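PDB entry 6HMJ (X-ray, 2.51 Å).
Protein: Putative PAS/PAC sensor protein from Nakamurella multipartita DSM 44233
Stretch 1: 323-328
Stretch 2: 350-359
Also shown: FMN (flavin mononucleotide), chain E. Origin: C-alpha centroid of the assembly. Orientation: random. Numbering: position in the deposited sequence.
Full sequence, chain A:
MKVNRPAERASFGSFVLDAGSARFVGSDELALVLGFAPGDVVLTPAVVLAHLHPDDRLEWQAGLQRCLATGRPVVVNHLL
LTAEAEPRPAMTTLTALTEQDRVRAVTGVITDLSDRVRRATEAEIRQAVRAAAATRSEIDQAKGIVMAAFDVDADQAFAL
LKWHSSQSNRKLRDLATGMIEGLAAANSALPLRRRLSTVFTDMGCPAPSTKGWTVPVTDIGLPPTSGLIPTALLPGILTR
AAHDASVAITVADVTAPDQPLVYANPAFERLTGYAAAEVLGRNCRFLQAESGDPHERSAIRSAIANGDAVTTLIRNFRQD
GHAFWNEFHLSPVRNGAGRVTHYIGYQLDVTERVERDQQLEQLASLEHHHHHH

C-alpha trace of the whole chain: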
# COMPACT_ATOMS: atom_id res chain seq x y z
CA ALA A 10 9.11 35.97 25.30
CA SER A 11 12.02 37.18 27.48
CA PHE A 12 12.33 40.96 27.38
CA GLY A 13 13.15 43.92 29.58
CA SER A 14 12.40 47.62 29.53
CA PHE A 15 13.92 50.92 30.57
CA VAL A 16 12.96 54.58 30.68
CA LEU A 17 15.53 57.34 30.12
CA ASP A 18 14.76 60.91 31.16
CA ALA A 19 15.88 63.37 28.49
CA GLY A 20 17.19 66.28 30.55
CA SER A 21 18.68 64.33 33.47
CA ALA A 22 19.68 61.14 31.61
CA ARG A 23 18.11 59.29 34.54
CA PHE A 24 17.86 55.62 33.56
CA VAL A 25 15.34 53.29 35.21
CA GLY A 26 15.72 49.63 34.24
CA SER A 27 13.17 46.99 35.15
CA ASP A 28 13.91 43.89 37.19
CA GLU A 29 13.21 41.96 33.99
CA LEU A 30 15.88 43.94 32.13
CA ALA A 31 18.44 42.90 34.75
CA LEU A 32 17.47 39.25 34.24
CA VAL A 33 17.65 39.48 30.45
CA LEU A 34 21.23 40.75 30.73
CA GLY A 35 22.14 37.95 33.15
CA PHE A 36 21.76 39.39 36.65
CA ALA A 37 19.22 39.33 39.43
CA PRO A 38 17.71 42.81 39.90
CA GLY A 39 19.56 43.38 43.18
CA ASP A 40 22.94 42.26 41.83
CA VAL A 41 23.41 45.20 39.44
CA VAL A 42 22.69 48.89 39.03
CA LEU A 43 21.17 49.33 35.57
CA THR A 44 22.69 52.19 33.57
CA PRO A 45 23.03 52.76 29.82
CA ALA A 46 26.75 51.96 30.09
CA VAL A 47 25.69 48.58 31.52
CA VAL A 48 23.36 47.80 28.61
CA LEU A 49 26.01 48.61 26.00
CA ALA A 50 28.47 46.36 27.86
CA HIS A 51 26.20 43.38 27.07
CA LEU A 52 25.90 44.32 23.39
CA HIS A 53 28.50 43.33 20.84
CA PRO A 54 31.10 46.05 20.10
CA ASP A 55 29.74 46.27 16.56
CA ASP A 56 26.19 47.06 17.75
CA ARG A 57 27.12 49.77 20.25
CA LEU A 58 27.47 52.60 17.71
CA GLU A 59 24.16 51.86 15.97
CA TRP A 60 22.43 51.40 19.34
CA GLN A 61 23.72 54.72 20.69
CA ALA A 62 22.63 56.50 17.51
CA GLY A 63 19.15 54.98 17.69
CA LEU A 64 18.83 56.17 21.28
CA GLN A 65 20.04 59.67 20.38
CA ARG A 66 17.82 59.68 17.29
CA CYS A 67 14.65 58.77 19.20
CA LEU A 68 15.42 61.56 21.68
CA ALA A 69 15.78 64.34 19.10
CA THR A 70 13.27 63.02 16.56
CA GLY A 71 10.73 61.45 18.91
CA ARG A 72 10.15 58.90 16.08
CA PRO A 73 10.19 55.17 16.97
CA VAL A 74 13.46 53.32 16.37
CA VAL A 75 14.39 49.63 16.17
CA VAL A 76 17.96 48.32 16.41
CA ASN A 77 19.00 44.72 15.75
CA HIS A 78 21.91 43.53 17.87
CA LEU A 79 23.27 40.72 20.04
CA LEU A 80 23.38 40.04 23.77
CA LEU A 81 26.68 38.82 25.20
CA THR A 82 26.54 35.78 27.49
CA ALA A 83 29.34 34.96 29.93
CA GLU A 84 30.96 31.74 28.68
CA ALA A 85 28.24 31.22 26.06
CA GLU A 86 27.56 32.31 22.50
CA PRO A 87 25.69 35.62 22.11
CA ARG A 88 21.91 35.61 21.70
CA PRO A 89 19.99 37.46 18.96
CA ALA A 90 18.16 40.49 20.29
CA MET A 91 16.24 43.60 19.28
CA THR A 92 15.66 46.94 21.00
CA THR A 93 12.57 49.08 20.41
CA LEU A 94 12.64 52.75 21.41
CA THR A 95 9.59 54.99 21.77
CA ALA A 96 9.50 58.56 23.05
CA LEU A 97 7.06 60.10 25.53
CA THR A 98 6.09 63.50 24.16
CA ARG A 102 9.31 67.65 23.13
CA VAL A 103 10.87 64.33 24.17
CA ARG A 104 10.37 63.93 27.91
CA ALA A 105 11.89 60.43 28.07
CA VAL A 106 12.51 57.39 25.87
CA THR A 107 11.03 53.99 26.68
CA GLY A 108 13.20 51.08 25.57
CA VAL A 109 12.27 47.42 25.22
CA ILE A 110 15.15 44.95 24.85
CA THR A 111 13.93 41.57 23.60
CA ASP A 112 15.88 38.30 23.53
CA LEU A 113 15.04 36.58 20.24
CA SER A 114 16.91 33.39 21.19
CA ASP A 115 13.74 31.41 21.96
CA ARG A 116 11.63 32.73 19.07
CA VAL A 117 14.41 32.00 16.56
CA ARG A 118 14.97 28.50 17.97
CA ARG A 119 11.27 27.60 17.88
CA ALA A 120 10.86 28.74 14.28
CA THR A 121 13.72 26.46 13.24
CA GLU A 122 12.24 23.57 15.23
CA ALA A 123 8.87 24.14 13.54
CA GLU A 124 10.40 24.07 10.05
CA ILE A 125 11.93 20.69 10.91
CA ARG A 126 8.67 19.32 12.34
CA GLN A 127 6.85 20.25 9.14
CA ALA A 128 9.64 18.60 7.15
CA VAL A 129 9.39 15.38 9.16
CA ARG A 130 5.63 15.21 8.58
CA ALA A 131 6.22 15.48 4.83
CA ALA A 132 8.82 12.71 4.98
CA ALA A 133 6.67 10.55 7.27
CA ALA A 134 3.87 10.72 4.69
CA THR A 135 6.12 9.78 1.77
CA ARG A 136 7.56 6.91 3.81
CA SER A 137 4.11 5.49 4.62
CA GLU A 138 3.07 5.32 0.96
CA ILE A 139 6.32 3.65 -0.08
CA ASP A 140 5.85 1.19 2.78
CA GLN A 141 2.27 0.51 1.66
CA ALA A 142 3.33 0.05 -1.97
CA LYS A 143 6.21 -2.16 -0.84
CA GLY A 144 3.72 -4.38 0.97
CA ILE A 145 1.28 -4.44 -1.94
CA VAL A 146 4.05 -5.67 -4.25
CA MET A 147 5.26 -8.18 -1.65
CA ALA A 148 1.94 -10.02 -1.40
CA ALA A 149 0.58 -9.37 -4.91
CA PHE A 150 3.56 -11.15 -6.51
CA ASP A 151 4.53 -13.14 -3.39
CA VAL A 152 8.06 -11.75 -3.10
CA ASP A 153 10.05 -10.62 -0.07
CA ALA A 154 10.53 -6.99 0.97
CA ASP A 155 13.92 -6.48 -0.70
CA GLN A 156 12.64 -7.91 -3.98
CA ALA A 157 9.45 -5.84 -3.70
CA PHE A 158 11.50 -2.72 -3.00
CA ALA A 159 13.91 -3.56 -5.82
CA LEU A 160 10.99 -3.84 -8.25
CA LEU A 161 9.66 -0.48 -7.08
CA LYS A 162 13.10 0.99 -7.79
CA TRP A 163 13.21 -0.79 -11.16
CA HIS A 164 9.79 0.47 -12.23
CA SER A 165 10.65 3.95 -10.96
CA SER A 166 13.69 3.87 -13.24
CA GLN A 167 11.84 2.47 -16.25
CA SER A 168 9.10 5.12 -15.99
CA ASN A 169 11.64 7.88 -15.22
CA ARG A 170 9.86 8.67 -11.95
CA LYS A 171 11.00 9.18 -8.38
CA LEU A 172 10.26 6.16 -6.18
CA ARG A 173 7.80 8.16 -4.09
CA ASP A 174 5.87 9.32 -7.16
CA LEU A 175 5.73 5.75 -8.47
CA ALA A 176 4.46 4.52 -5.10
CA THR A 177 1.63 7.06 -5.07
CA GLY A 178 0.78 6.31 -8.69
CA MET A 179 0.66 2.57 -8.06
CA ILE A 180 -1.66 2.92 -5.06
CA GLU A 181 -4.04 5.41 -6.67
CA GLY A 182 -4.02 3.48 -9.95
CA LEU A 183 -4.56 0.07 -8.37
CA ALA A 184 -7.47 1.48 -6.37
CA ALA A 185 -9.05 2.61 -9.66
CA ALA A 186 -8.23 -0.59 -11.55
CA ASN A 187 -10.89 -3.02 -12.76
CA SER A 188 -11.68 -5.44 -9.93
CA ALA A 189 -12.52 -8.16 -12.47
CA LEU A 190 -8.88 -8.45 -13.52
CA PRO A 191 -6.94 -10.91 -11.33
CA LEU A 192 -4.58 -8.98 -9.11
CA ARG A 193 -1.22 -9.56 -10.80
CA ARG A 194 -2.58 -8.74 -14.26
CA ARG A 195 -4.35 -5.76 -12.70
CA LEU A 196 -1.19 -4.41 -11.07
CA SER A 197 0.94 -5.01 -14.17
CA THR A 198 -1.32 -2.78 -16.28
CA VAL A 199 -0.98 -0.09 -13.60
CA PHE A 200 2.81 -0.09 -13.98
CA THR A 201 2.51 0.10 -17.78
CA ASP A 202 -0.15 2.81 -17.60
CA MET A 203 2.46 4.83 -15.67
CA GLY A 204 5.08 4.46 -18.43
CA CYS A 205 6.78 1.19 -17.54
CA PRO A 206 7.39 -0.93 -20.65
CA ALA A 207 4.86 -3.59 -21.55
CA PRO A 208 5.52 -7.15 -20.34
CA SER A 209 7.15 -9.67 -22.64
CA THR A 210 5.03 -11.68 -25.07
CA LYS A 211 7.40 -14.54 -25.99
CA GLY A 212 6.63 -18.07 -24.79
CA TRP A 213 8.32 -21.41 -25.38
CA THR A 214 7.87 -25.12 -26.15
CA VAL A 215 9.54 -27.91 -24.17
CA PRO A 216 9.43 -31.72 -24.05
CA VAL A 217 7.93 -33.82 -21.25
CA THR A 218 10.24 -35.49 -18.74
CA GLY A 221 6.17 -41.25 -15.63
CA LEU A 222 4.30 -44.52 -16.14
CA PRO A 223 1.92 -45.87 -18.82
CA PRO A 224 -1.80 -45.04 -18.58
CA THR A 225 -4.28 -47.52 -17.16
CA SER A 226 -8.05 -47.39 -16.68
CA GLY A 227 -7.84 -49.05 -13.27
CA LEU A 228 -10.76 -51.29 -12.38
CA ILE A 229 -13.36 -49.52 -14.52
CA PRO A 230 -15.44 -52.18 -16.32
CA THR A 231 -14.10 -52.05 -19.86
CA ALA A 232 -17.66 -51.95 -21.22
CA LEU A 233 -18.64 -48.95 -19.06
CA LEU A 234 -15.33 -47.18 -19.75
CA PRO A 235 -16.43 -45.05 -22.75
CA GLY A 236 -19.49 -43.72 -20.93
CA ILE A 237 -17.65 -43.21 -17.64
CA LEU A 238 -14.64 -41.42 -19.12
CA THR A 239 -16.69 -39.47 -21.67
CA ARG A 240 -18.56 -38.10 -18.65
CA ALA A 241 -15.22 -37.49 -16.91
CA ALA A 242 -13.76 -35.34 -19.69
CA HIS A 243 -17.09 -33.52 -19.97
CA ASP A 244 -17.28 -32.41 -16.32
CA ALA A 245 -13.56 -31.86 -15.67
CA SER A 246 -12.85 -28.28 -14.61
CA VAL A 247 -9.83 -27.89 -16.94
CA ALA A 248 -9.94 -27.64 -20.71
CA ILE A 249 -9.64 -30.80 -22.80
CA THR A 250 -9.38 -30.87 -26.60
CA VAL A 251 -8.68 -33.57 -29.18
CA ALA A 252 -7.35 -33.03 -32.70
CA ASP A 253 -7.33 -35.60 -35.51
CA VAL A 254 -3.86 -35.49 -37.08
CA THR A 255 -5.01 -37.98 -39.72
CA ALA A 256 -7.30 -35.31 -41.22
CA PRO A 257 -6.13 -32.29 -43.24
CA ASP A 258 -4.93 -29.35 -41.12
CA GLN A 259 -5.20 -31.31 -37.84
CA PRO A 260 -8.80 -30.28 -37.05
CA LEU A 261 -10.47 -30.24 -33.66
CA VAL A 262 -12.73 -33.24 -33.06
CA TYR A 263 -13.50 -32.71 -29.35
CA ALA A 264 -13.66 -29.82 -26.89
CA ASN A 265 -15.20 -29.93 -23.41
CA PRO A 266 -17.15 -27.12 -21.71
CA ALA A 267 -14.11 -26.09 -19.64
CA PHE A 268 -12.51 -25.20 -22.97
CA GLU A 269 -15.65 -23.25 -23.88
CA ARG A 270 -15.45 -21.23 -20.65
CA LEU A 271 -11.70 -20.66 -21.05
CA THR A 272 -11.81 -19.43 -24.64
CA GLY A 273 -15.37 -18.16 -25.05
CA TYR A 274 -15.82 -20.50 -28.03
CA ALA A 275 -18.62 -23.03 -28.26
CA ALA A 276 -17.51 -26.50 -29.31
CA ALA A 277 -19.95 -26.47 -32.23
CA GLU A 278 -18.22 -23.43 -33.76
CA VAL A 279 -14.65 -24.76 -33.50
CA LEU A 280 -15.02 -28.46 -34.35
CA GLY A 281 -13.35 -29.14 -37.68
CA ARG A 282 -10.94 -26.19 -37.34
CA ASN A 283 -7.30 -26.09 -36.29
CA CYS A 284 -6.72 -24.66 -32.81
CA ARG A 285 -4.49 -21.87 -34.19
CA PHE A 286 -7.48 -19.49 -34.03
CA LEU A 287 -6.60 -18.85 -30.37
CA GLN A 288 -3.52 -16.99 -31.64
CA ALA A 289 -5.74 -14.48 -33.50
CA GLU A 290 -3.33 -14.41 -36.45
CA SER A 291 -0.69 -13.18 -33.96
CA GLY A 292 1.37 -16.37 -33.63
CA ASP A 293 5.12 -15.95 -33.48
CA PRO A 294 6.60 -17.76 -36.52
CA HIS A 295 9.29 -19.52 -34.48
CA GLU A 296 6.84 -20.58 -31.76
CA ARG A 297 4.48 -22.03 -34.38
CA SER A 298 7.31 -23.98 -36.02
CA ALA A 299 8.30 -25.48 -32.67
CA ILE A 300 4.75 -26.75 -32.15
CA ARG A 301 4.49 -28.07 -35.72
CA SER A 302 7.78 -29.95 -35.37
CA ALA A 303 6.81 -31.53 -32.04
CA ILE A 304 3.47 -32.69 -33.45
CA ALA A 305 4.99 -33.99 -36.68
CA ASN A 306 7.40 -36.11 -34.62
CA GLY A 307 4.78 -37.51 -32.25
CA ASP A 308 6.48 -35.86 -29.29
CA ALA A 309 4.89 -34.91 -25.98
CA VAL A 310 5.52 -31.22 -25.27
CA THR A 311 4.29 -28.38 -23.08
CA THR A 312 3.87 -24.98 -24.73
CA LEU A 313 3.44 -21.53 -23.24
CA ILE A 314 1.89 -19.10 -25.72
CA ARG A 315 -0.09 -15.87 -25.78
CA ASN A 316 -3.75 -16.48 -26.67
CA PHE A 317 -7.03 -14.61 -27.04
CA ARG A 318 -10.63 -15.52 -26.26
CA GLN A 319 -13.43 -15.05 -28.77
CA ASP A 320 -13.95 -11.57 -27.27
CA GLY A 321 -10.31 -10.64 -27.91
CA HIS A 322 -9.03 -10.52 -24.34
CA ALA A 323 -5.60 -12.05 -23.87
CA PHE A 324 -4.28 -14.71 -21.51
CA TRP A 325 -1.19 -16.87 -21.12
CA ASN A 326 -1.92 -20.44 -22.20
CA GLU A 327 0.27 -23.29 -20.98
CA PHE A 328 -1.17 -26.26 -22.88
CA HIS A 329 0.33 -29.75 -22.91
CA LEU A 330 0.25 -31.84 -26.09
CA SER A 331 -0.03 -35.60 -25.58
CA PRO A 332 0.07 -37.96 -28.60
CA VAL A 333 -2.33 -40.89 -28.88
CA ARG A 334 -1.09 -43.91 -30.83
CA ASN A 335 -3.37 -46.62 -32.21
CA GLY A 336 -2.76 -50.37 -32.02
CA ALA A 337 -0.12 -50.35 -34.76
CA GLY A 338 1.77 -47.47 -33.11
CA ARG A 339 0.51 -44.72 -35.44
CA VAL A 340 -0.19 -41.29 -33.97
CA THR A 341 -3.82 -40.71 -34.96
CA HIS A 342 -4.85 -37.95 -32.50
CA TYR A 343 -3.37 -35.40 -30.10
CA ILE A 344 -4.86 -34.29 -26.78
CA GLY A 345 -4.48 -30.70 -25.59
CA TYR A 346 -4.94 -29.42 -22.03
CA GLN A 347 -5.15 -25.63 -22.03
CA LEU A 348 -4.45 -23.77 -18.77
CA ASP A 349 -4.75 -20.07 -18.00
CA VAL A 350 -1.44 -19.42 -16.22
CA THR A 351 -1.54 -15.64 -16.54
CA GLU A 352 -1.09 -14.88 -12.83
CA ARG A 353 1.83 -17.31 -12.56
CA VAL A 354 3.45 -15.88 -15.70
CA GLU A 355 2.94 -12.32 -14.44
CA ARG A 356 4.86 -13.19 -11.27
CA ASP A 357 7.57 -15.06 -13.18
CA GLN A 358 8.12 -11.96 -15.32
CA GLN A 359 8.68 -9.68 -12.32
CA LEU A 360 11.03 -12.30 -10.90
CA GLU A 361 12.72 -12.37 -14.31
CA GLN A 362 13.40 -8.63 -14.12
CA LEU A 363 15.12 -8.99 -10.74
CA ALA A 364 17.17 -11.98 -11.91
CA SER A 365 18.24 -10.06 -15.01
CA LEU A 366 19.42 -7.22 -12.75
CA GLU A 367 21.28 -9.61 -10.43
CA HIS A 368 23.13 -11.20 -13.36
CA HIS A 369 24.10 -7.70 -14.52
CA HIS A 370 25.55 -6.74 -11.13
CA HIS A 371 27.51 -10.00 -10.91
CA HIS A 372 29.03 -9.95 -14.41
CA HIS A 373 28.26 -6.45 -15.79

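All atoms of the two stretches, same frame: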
# COMPACT_ATOMS: atom_id res chain seq x y z
N ALA A 323 -6.79 -11.22 -23.80
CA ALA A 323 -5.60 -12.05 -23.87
C ALA A 323 -5.43 -12.84 -22.58
O ALA A 323 -5.99 -12.51 -21.53
CB ALA A 323 -4.36 -11.20 -24.13
N PHE A 324 -4.65 -13.91 -22.68
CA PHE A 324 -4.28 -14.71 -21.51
C PHE A 324 -3.10 -15.58 -21.90
O PHE A 324 -2.91 -15.91 -23.07
CB PHE A 324 -5.45 -15.56 -21.01
CG PHE A 324 -5.87 -16.65 -21.96
CD1 PHE A 324 -6.69 -16.36 -23.04
CD2 PHE A 324 -5.46 -17.95 -21.77
CE1 PHE A 324 -7.09 -17.36 -23.92
CE2 PHE A 324 -5.85 -18.96 -22.64
CZ PHE A 324 -6.66 -18.66 -23.71
N TRP A 325 -2.29 -15.94 -20.90
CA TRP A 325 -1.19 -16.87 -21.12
C TRP A 325 -1.72 -18.29 -21.04
O TRP A 325 -2.38 -18.66 -20.07
CB TRP A 325 -0.08 -16.66 -20.10
CG TRP A 325 0.81 -15.49 -20.40
CD1 TRP A 325 0.78 -14.26 -19.82
CD2 TRP A 325 1.86 -15.45 -21.38
NE1 TRP A 325 1.74 -13.45 -20.37
CE2 TRP A 325 2.42 -14.16 -21.32
CE3 TRP A 325 2.38 -16.37 -22.28
CZ2 TRP A 325 3.48 -13.77 -22.14
CZ3 TRP A 325 3.43 -15.99 -23.10
CH2 TRP A 325 3.97 -14.70 -23.02
N ASN A 326 -1.41 -19.08 -22.06
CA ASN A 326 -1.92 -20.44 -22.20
C ASN A 326 -0.74 -21.40 -22.15
O ASN A 326 0.07 -21.45 -23.08
CB ASN A 326 -2.69 -20.59 -23.52
CG ASN A 326 -3.31 -21.97 -23.70
OD1 ASN A 326 -3.01 -22.92 -22.96
ND2 ASN A 326 -4.18 -22.10 -24.69
N GLU A 327 -0.63 -22.15 -21.06
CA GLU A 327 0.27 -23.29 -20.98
C GLU A 327 -0.56 -24.53 -21.27
O GLU A 327 -1.33 -24.99 -20.42
CB GLU A 327 0.96 -23.40 -19.63
CG GLU A 327 2.03 -24.48 -19.60
CD GLU A 327 2.63 -24.70 -18.23
OE1 GLU A 327 3.57 -23.97 -17.87
OE2 GLU A 327 2.15 -25.61 -17.52
N PHE A 328 -0.44 -25.07 -22.48
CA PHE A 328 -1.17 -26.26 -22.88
C PHE A 328 -0.20 -27.38 -23.20
O PHE A 328 0.79 -27.17 -23.91
CB PHE A 328 -2.10 -25.97 -24.08
CG PHE A 328 -1.39 -25.71 -25.37
CD1 PHE A 328 -0.98 -26.76 -26.18
CD2 PHE A 328 -1.17 -24.42 -25.80
CE1 PHE A 328 -0.33 -26.52 -27.38
CE2 PHE A 328 -0.53 -24.17 -27.00
CZ PHE A 328 -0.11 -25.22 -27.79
N VAL A 350 -2.50 -19.57 -17.21
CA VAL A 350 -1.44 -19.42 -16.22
C VAL A 350 -0.98 -17.97 -16.19
O VAL A 350 0.20 -17.69 -15.92
CB VAL A 350 -0.27 -20.38 -16.52
CG1 VAL A 350 -0.75 -21.82 -16.43
CG2 VAL A 350 0.32 -20.10 -17.89
N THR A 351 -1.90 -17.05 -16.46
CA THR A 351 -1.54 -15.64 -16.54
C THR A 351 -0.91 -15.15 -15.24
O THR A 351 0.18 -14.57 -15.24
CB THR A 351 -2.78 -14.81 -16.88
OG1 THR A 351 -3.31 -15.24 -18.14
CG2 THR A 351 -2.43 -13.33 -16.95
N GLU A 352 -1.59 -15.39 -14.11
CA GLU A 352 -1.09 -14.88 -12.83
C GLU A 352 0.29 -15.43 -12.51
O GLU A 352 1.16 -14.71 -12.03
CB GLU A 352 -2.08 -15.22 -11.72
CG GLU A 352 -3.37 -14.44 -11.78
CD GLU A 352 -3.17 -12.97 -11.45
OE1 GLU A 352 -3.08 -12.16 -12.40
OE2 GLU A 352 -3.10 -12.63 -10.25
N ARG A 353 0.51 -16.72 -12.77
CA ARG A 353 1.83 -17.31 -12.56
C ARG A 353 2.86 -16.66 -13.47
O ARG A 353 3.97 -16.32 -13.04
CB ARG A 353 1.77 -18.82 -12.78
CG ARG A 353 3.06 -19.55 -12.46
CD ARG A 353 3.84 -19.87 -13.72
NE ARG A 353 3.22 -20.95 -14.48
CZ ARG A 353 3.58 -21.31 -15.71
NH1 ARG A 353 4.57 -20.67 -16.33
NH2 ARG A 353 2.96 -22.30 -16.31
N VAL A 354 2.52 -16.48 -14.75
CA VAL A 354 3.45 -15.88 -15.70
C VAL A 354 3.75 -14.44 -15.31
O VAL A 354 4.89 -13.97 -15.42
CB VAL A 354 2.88 -15.97 -17.13
CG1 VAL A 354 3.60 -14.99 -18.06
CG2 VAL A 354 3.00 -17.39 -17.66
N GLU A 355 2.73 -13.71 -14.85
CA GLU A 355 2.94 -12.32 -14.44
C GLU A 355 3.95 -12.23 -13.31
O GLU A 355 4.80 -11.33 -13.30
CB GLU A 355 1.61 -11.69 -14.04
CG GLU A 355 1.56 -10.19 -14.23
CD GLU A 355 1.53 -9.80 -15.69
OE1 GLU A 355 0.61 -10.22 -16.41
OE2 GLU A 355 2.46 -9.07 -16.12
N ARG A 356 3.87 -13.15 -12.34
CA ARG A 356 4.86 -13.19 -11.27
C ARG A 356 6.23 -13.57 -11.82
O ARG A 356 7.24 -12.91 -11.52
CB ARG A 356 4.43 -14.17 -10.18
CG ARG A 356 5.44 -14.30 -9.04
CD ARG A 356 4.95 -15.29 -8.00
NE ARG A 356 5.83 -15.35 -6.84
CZ ARG A 356 6.80 -16.25 -6.66
NH1 ARG A 356 7.03 -17.19 -7.57
NH2 ARG A 356 7.54 -16.21 -5.56
N ASP A 357 6.30 -14.64 -12.61
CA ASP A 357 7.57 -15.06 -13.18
C ASP A 357 8.27 -13.92 -13.91
O ASP A 357 9.51 -13.84 -13.89
CB ASP A 357 7.36 -16.24 -14.14
CG ASP A 357 6.80 -17.47 -13.44
OD1 ASP A 357 7.03 -17.62 -12.22
OD2 ASP A 357 6.15 -18.29 -14.11
N GLN A 358 7.51 -13.04 -14.55
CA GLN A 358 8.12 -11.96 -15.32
C GLN A 358 8.74 -10.91 -14.40
O GLN A 358 9.84 -10.41 -14.68
CB GLN A 358 7.09 -11.33 -16.25
CG GLN A 358 6.83 -12.15 -17.51
CD GLN A 358 5.84 -11.50 -18.45
OE1 GLN A 358 4.93 -10.79 -18.03
NE2 GLN A 358 6.02 -11.74 -19.75
N GLN A 359 8.06 -10.56 -13.30
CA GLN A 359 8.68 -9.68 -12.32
C GLN A 359 9.94 -10.31 -11.75
O GLN A 359 10.98 -9.66 -11.64
CB GLN A 359 7.68 -9.34 -11.21
CG GLN A 359 6.39 -8.69 -11.68
CD GLN A 359 6.60 -7.28 -12.21
OE1 GLN A 359 7.55 -6.59 -11.84
NE2 GLN A 359 5.71 -6.84 -13.09
N1 FMN E . -2.14 -23.50 -30.30
C2 FMN E . -2.47 -22.43 -29.55
O2 FMN E . -1.96 -21.32 -29.82
N3 FMN E . -3.34 -22.50 -28.53
C4 FMN E . -3.94 -23.64 -28.17
O4 FMN E . -4.74 -23.67 -27.21
C4A FMN E . -3.63 -24.87 -28.94
N5 FMN E . -4.19 -26.05 -28.64
C5A FMN E . -3.88 -27.16 -29.36
C6 FMN E . -4.47 -28.37 -29.03
C7 FMN E . -4.18 -29.52 -29.75
C7M FMN E . -4.84 -30.82 -29.37
C8 FMN E . -3.22 -29.45 -30.88
C8M FMN E . -2.87 -30.67 -31.69
C9 FMN E . -2.63 -28.24 -31.22
C9A FMN E . -2.91 -27.08 -30.50
N10 FMN E . -2.32 -25.84 -30.82
C10 FMN E . -2.66 -24.72 -30.05
C1' FMN E . -1.35 -25.65 -31.91
C2' FMN E . -2.05 -25.17 -33.17
O2' FMN E . -3.33 -25.78 -33.30
C3' FMN E . -1.19 -25.53 -34.37
O3' FMN E . -1.00 -26.96 -34.39
C4' FMN E . 0.18 -24.88 -34.35
O4' FMN E . 0.05 -23.46 -34.29
C5' FMN E . 0.90 -25.34 -35.61
O5' FMN E . 1.48 -24.26 -36.32
P FMN E . 0.73 -23.70 -37.63
O1P FMN E . 1.64 -22.57 -38.06
O2P FMN E . 0.71 -24.89 -38.56
O3P FMN E . -0.65 -23.31 -37.17

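How does the strand hold the start of the helix? Two hydrogen bonds with Trp325 fix it. Its backbone N donates to Thr351 OG1 at 3.0 Å, and its O accepts from Val350 N, also at 3.0 Å. Both polar backbone atoms of Trp325 are thus satisfied by consecutive residues. Threonine suits its place because its hydroxyl, in the m rotamer, can accept from the strand. Val350, the N-cap residue, keeps its own O for Val354 N, 2.9 Å away in the first helical turn.

What covers the indole? Trp325 points toward the helix, which crosses the strand nearly at right angles. Val354 CG1 lies over the five-membered ring, 3.4 Å from its centroid, a CH-pi contact suited to a compact branched side chain. Val350 CG2 packs 4.1 Å from Trp325 CB, while Gln358 NE2 approaches Trp325 CZ2 at 4.0 Å.

Where do charges meet? At Glu327, extended through two t rotamers, OE1 accepts from Arg353 NH2 in a salt bridge modelled very short, at 2.4 Å. The arginine's end comes nearer than its CA-to-CB direction suggests.

What does the other side of the strand do? Asn326 points away from the helix, and its ND2 lies 3.0 Å from FMN O4. Phe328 lays a ring face against the flavin, its CZ 3.4 Å from FMN C10.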